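Local atomic coordinates of putative ABC transporter, periplasmic binding protein, amino acid (Neisseria gonorrhoeae, PDB entry 2YLN), a protein that probably serves as the solute receptor of an amino-acid ABC transporter, capturing L-cystine in the periplasm for uptake. Residues L192-T197 and Q201-A206; T197-E200 and A206-N209. The protein carries 1 engineered substitution. All blocks are in the same frame, centred on the assembly; numbering follows the deposited sequence. Where two conformers were deposited one is given.

Contact 1. Residues L192-T197 and Q201-A206; sequences LAQSLT and QKRADA. With CYS (cysteine), chain C.
Thr197 and Gln201 form the tight part of this contact, one turn apart where helix 192-200 ends. The backbone N of Gln201 donates to Thr197 O (2.9 Å, 147° at the hydrogen), and the two side chains run alongside each other, pointing the same way. Gln201 CG turns back beside its own backbone N (chi1 -68°), which brings it to 3.3 Å from Thr197 O. Farther out, the extended chain carries Gln201 OE1 to 3.5 Å from the Thr197 methyl CG2. Gln201 OE1 is also gripped side-on by Arg203, whose NE (2.9 Å) and NH2 (2.8 Å) both donate to it with the oxygen in the guanidinium plane, which should restrain the amide's rotation.

The exposed flank is looser: Thr197 CG2 lies oblique to the Arg203 guanidinium, 4.3 Å from Arg203 NH2. Between Gln201 and Arg203, Lys202 has a positive phi of 60° in a Schellman motif, turning the chain off the helix. At the helix's other end, Leu192 N lies 3.1 Å from O of the bound cysteine, so the segment reaches from surface to ligand pocket. Its inner face packs Leu196 on Val149 of strand 142-151, while Ala206 bonds through its backbone to Lys166 and Ala168 of strand 166-169.

Contact 2. Residues T197-E200 and A206-N209; sequences TLIE and ATLN. With CYS (cysteine), chain C.
Asn209 ND2 donates the shortest polar bond here, to O of the bound cysteine at 2.8 Å, and the 160° angle at the hydrogen shows it to be nearly straight. The opposite terminus of the amide, OD1, is hydrogen-bonded to the hydroxyl of Tyr67, another residue of the pocket, so both ends of the group are engaged, which is consistent with this orientation of the amide. CG lies anti to the backbone N (chi1 -150°), an orientation that carries the amide to the ligand. Ser170 OG and Glu64 OE1 bond the same cysteine, so Asn209 is one of several polar groups holding it.

The packing of helix against strand lies farther back and is van der Waals contact, an aliphatic side chain over a peptide group. Ile199 points toward the strand, and its CD1 sits almost directly above the face of the peptide link between Ala206 and Thr207, 3.5 Å from Ala206 C and 3.6 Å from Thr207 N. Its CG1 follows at 3.9 Å from Ala206 N. From the strand, the Thr207 methyl CG2 meets the same CD1 at 3.7 Å, whereas its hydroxyl, anti to the backbone N (chi1 -167°), bonds to Ala168 O. The polar and nonpolar branches of Thr207 thus serve different partners.

All three touching residues are buried. Strand 206-210 runs antiparallel to strand 142-151, with Thr207 bonded to Val149 and Asn209 to Val147 through the backbone; Ile199 also leans on His151 of that strand and on Val226 of strand 226-231.

In the fold
Followed from the N terminus, the four segments interleave: helix 192-200 supplies the first partners of both contacts, and the chain returns through 201-206 and then 206-209, so the contacts cross rather than nest. Contact 1 closes the short span across the helix end; contact 2 closes the five-residue loop leading into strand 206-210. They share Thr197 and Ala206 and touch at several points: Arg203 N lies 2.9 Å from Leu198 O, a probable hydrogen bond, Ala204 CB packs 3.9 Å from Leu198 CB, and toward the ligand Leu192 CB reaches 3.7 Å from Asn209 ND2. Together they join helix 192-200, through the turn 201-205, to strand 206-210, which pairs with strand 142-151.

Contact 1. Residues L192-T197 and Q201-A206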
loop_
_atom_site.group_PDB
_atom_site.type_symbol
_atom_site.label_atom_id
_atom_site.label_comp_id
_atom_site.label_asym_id
_atom_site.label_seq_id
_atom_site.Cartn_x
_atom_site.Cartn_y
_atom_site.Cartn_z
ATOM N N LEU A 192 5.176 3.885 -8.316
ATOM C CA LEU A 192 5.957 4.977 -7.872
ATOM C C LEU A 192 7.262 5.100 -8.632
ATOM O O LEU A 192 7.631 6.192 -9.076
ATOM C CB LEU A 192 6.260 4.832 -6.372
ATOM C CG LEU A 192 7.178 5.897 -5.795
ATOM C CD1 LEU A 192 6.670 7.343 -6.029
ATOM C CD2 LEU A 192 7.472 5.650 -4.313
ATOM N N ALA A 193 8.006 4.024 -8.811
ATOM C CA ALA A 193 9.288 4.112 -9.501
ATOM C C ALA A 193 9.113 4.694 -10.889
ATOM O O ALA A 193 9.890 5.585 -11.298
ATOM C CB ALA A 193 9.997 2.771 -9.541
ATOM N N GLN A 194 8.105 4.255 -11.614
ATOM C CA GLN A 194 7.926 4.802 -12.970
ATOM C C GLN A 194 7.472 6.266 -12.960
ATOM O O GLN A 194 7.882 7.089 -13.758
ATOM C CB GLN A 194 7.019 3.919 -13.755
ATOM C CG GLN A 194 6.873 4.375 -15.248
ATOM C CD GLN A 194 8.098 4.115 -16.168
ATOM O OE1 GLN A 194 8.146 4.509 -17.373
ATOM N NE2 GLN A 194 9.086 3.466 -15.623
ATOM N N SER A 195 6.645 6.625 -11.961
ATOM C CA SER A 195 6.236 8.019 -11.850
ATOM C C SER A 195 7.444 8.937 -11.608
ATOM O O SER A 195 7.535 10.029 -12.163
ATOM C CB SER A 195 5.162 8.224 -10.728
ATOM O OG SER A 195 5.707 8.082 -9.374
ATOM N N LEU A 196 8.399 8.465 -10.798
ATOM C CA LEU A 196 9.608 9.238 -10.517
ATOM C C LEU A 196 10.494 9.292 -11.767
ATOM O O LEU A 196 11.077 10.341 -12.047
ATOM C CB LEU A 196 10.324 8.727 -9.289
ATOM C CG LEU A 196 9.479 8.847 -8.012
ATOM C CD1 LEU A 196 10.212 8.231 -6.852
ATOM C CD2 LEU A 196 9.127 10.298 -7.692
ATOM N N THR A 197 10.614 8.220 -12.530
ATOM C CA THR A 197 11.299 8.270 -13.812
ATOM C C THR A 197 10.746 9.395 -14.676
ATOM O O THR A 197 11.494 10.191 -15.263
ATOM C CB THR A 197 11.210 6.944 -14.536
ATOM O OG1 THR A 197 11.961 6.016 -13.753
ATOM C CG2 THR A 197 11.787 7.045 -15.972
ATOM N N GLN A 201 12.833 12.733 -15.924
ATOM C CA GLN A 201 13.006 12.939 -17.343
ATOM C C GLN A 201 12.229 14.142 -17.889
ATOM O O GLN A 201 12.263 14.379 -19.075
ATOM C CB GLN A 201 12.642 11.628 -18.074
ATOM C CG GLN A 201 13.599 10.538 -17.822
ATOM C CD GLN A 201 13.232 9.220 -18.449
ATOM O OE1 GLN A 201 12.078 9.036 -18.822
ATOM N NE2 GLN A 201 14.240 8.301 -18.599
ATOM N N LYS A 202 11.543 14.846 -17.009
ATOM C CA LYS A 202 10.718 16.020 -17.362
ATOM C C LYS A 202 9.603 15.636 -18.346
ATOM O O LYS A 202 9.088 16.456 -19.096
ATOM C CB LYS A 202 11.611 17.215 -17.796
ATOM C CG LYS A 202 12.667 17.587 -16.710
ATOM C CD LYS A 202 13.566 18.773 -17.152
ATOM C CE LYS A 202 14.583 19.146 -16.090
ATOM N NZ LYS A 202 15.404 20.367 -16.479
ATOM N N ARG A 203 9.097 14.411 -18.211
ATOM C CA ARG A 203 7.945 13.894 -18.935
ATOM C C ARG A 203 6.657 14.006 -18.129
ATOM O O ARG A 203 5.575 13.776 -18.663
ATOM C CB ARG A 203 8.188 12.456 -19.418
ATOM C CG ARG A 203 9.412 12.354 -20.393
ATOM C CD ARG A 203 9.448 11.063 -21.100
ATOM N NE ARG A 203 9.749 10.013 -20.263
ATOM C CZ ARG A 203 9.159 8.801 -20.321
ATOM N NH1 ARG A 203 8.007 8.579 -20.902
ATOM N NH2 ARG A 203 9.625 7.853 -19.568
ATOM N N ALA A 204 6.747 14.223 -16.846
ATOM C CA ALA A 204 5.653 14.630 -15.989
ATOM C C ALA A 204 6.179 15.601 -14.966
ATOM O O ALA A 204 7.419 15.686 -14.806
ATOM C CB ALA A 204 5.044 13.438 -15.296
ATOM N N ASP A 205 5.351 16.313 -14.235
ATOM C CA ASP A 205 5.896 17.335 -13.317
ATOM C C ASP A 205 5.701 17.007 -11.842
ATOM O O ASP A 205 6.367 17.610 -11.013
ATOM C CB ASP A 205 5.257 18.699 -13.622
ATOM C CG ASP A 205 5.656 19.251 -14.970
ATOM O OD1 ASP A 205 6.785 18.942 -15.398
ATOM O OD2 ASP A 205 4.892 20.042 -15.527
ATOM N N ALA A 206 4.779 16.088 -11.516
ATOM C CA ALA A 206 4.470 15.825 -10.124
ATOM C C ALA A 206 3.952 14.440 -9.946
ATOM O O ALA A 206 3.467 13.814 -10.860
ATOM C CB ALA A 206 3.467 16.834 -9.585
HETATM N N CYS C . 2.475 1.190 -5.614
HETATM C CA CYS C . 1.419 1.779 -6.472
HETATM C C CYS C . 1.792 3.249 -6.733
HETATM O O CYS C . 2.875 3.667 -6.247
HETATM C CB CYS C . 0.084 1.699 -5.782
HETATM S SG CYS C . 0.060 2.714 -4.241
HETATM O OXT CYS C . 0.996 3.877 -7.404
#

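Contact 2. Residues T197-E200 and A206-N209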
loop_
_atom_site.group_PDB
_atom_site.type_symbol
_atom_site.label_atom_id
_atom_site.label_comp_id
_atom_site.label_asym_id
_atom_site.label_seq_id
_atom_site.Cartn_x
_atom_site.Cartn_y
_atom_site.Cartn_z
ATOM N N THR A 197 10.614 8.220 -12.530
ATOM C CA THR A 197 11.299 8.270 -13.812
ATOM C C THR A 197 10.746 9.395 -14.676
ATOM O O THR A 197 11.494 10.191 -15.263
ATOM C CB THR A 197 11.210 6.944 -14.536
ATOM O OG1 THR A 197 11.961 6.016 -13.753
ATOM C CG2 THR A 197 11.787 7.045 -15.972
ATOM N N LEU A 198 9.434 9.459 -14.790
ATOM C CA LEU A 198 8.853 10.487 -15.644
ATOM C C LEU A 198 9.249 11.863 -15.151
ATOM O O LEU A 198 9.704 12.713 -15.930
ATOM C CB LEU A 198 7.339 10.372 -15.741
ATOM C CG LEU A 198 6.763 9.184 -16.507
ATOM C CD1 LEU A 198 7.466 8.969 -17.818
ATOM C CD2 LEU A 198 6.789 7.906 -15.745
ATOM N N ILE A 199 9.171 12.108 -13.843
ATOM C CA ILE A 199 9.538 13.442 -13.345
ATOM C C ILE A 199 10.986 13.750 -13.544
ATOM O O ILE A 199 11.350 14.836 -13.985
ATOM C CB ILE A 199 9.121 13.556 -11.856
ATOM C CG1 ILE A 199 7.612 13.361 -11.694
ATOM C CG2 ILE A 199 9.569 14.920 -11.303
ATOM C CD1 ILE A 199 7.184 13.216 -10.211
ATOM N N GLU A 200 11.840 12.761 -13.315
ATOM C CA GLU A 200 13.251 12.916 -13.572
ATOM C C GLU A 200 13.569 13.293 -14.991
ATOM O O GLU A 200 14.527 14.066 -15.268
ATOM C CB GLU A 200 14.042 11.643 -13.182
ATOM C CG GLU A 200 14.008 11.323 -11.723
ATOM C CD GLU A 200 14.062 9.897 -11.317
ATOM O OE1 GLU A 200 14.295 9.013 -12.145
ATOM O OE2 GLU A 200 13.919 9.698 -10.050
ATOM N N ALA A 206 4.779 16.088 -11.516
ATOM C CA ALA A 206 4.470 15.825 -10.124
ATOM C C ALA A 206 3.952 14.440 -9.946
ATOM O O ALA A 206 3.467 13.814 -10.860
ATOM C CB ALA A 206 3.467 16.834 -9.585
ATOM N N THR A 207 3.974 13.991 -8.681
ATOM C CA THR A 207 3.288 12.792 -8.273
ATOM C C THR A 207 2.988 12.842 -6.783
ATOM O O THR A 207 3.801 13.316 -6.009
ATOM C CB THR A 207 4.041 11.496 -8.636
ATOM O OG1 THR A 207 3.167 10.381 -8.474
ATOM C CG2 THR A 207 5.280 11.267 -7.773
ATOM N N LEU A 208 1.865 12.262 -6.404
ATOM C CA LEU A 208 1.520 11.979 -5.016
ATOM C C LEU A 208 1.849 10.548 -4.701
ATOM O O LEU A 208 1.548 9.635 -5.488
ATOM C CB LEU A 208 0.018 12.183 -4.808
ATOM C CG LEU A 208 -0.492 13.618 -4.824
ATOM C CD1 LEU A 208 -1.997 13.598 -5.011
ATOM C CD2 LEU A 208 -0.097 14.299 -3.485
ATOM N N ASN A 209 2.479 10.265 -3.550
ATOM C CA ASN A 209 2.639 8.899 -3.127
ATOM C C ASN A 209 2.913 8.909 -1.627
ATOM O O ASN A 209 2.768 9.915 -0.953
ATOM C CB ASN A 209 3.691 8.183 -3.953
ATOM C CG ASN A 209 3.437 6.701 -4.095
ATOM O OD1 ASN A 209 3.561 5.910 -3.133
ATOM N ND2 ASN A 209 3.058 6.286 -5.305
HETATM N N CYS C . 2.475 1.190 -5.614
HETATM C CA CYS C . 1.419 1.779 -6.472
HETATM C C CYS C . 1.792 3.249 -6.733
HETATM O O CYS C . 2.875 3.667 -6.247
HETATM C CB CYS C . 0.084 1.699 -5.782
HETATM S SG CYS C . 0.060 2.714 -4.241
HETATM O OXT CYS C . 0.996 3.877 -7.404
#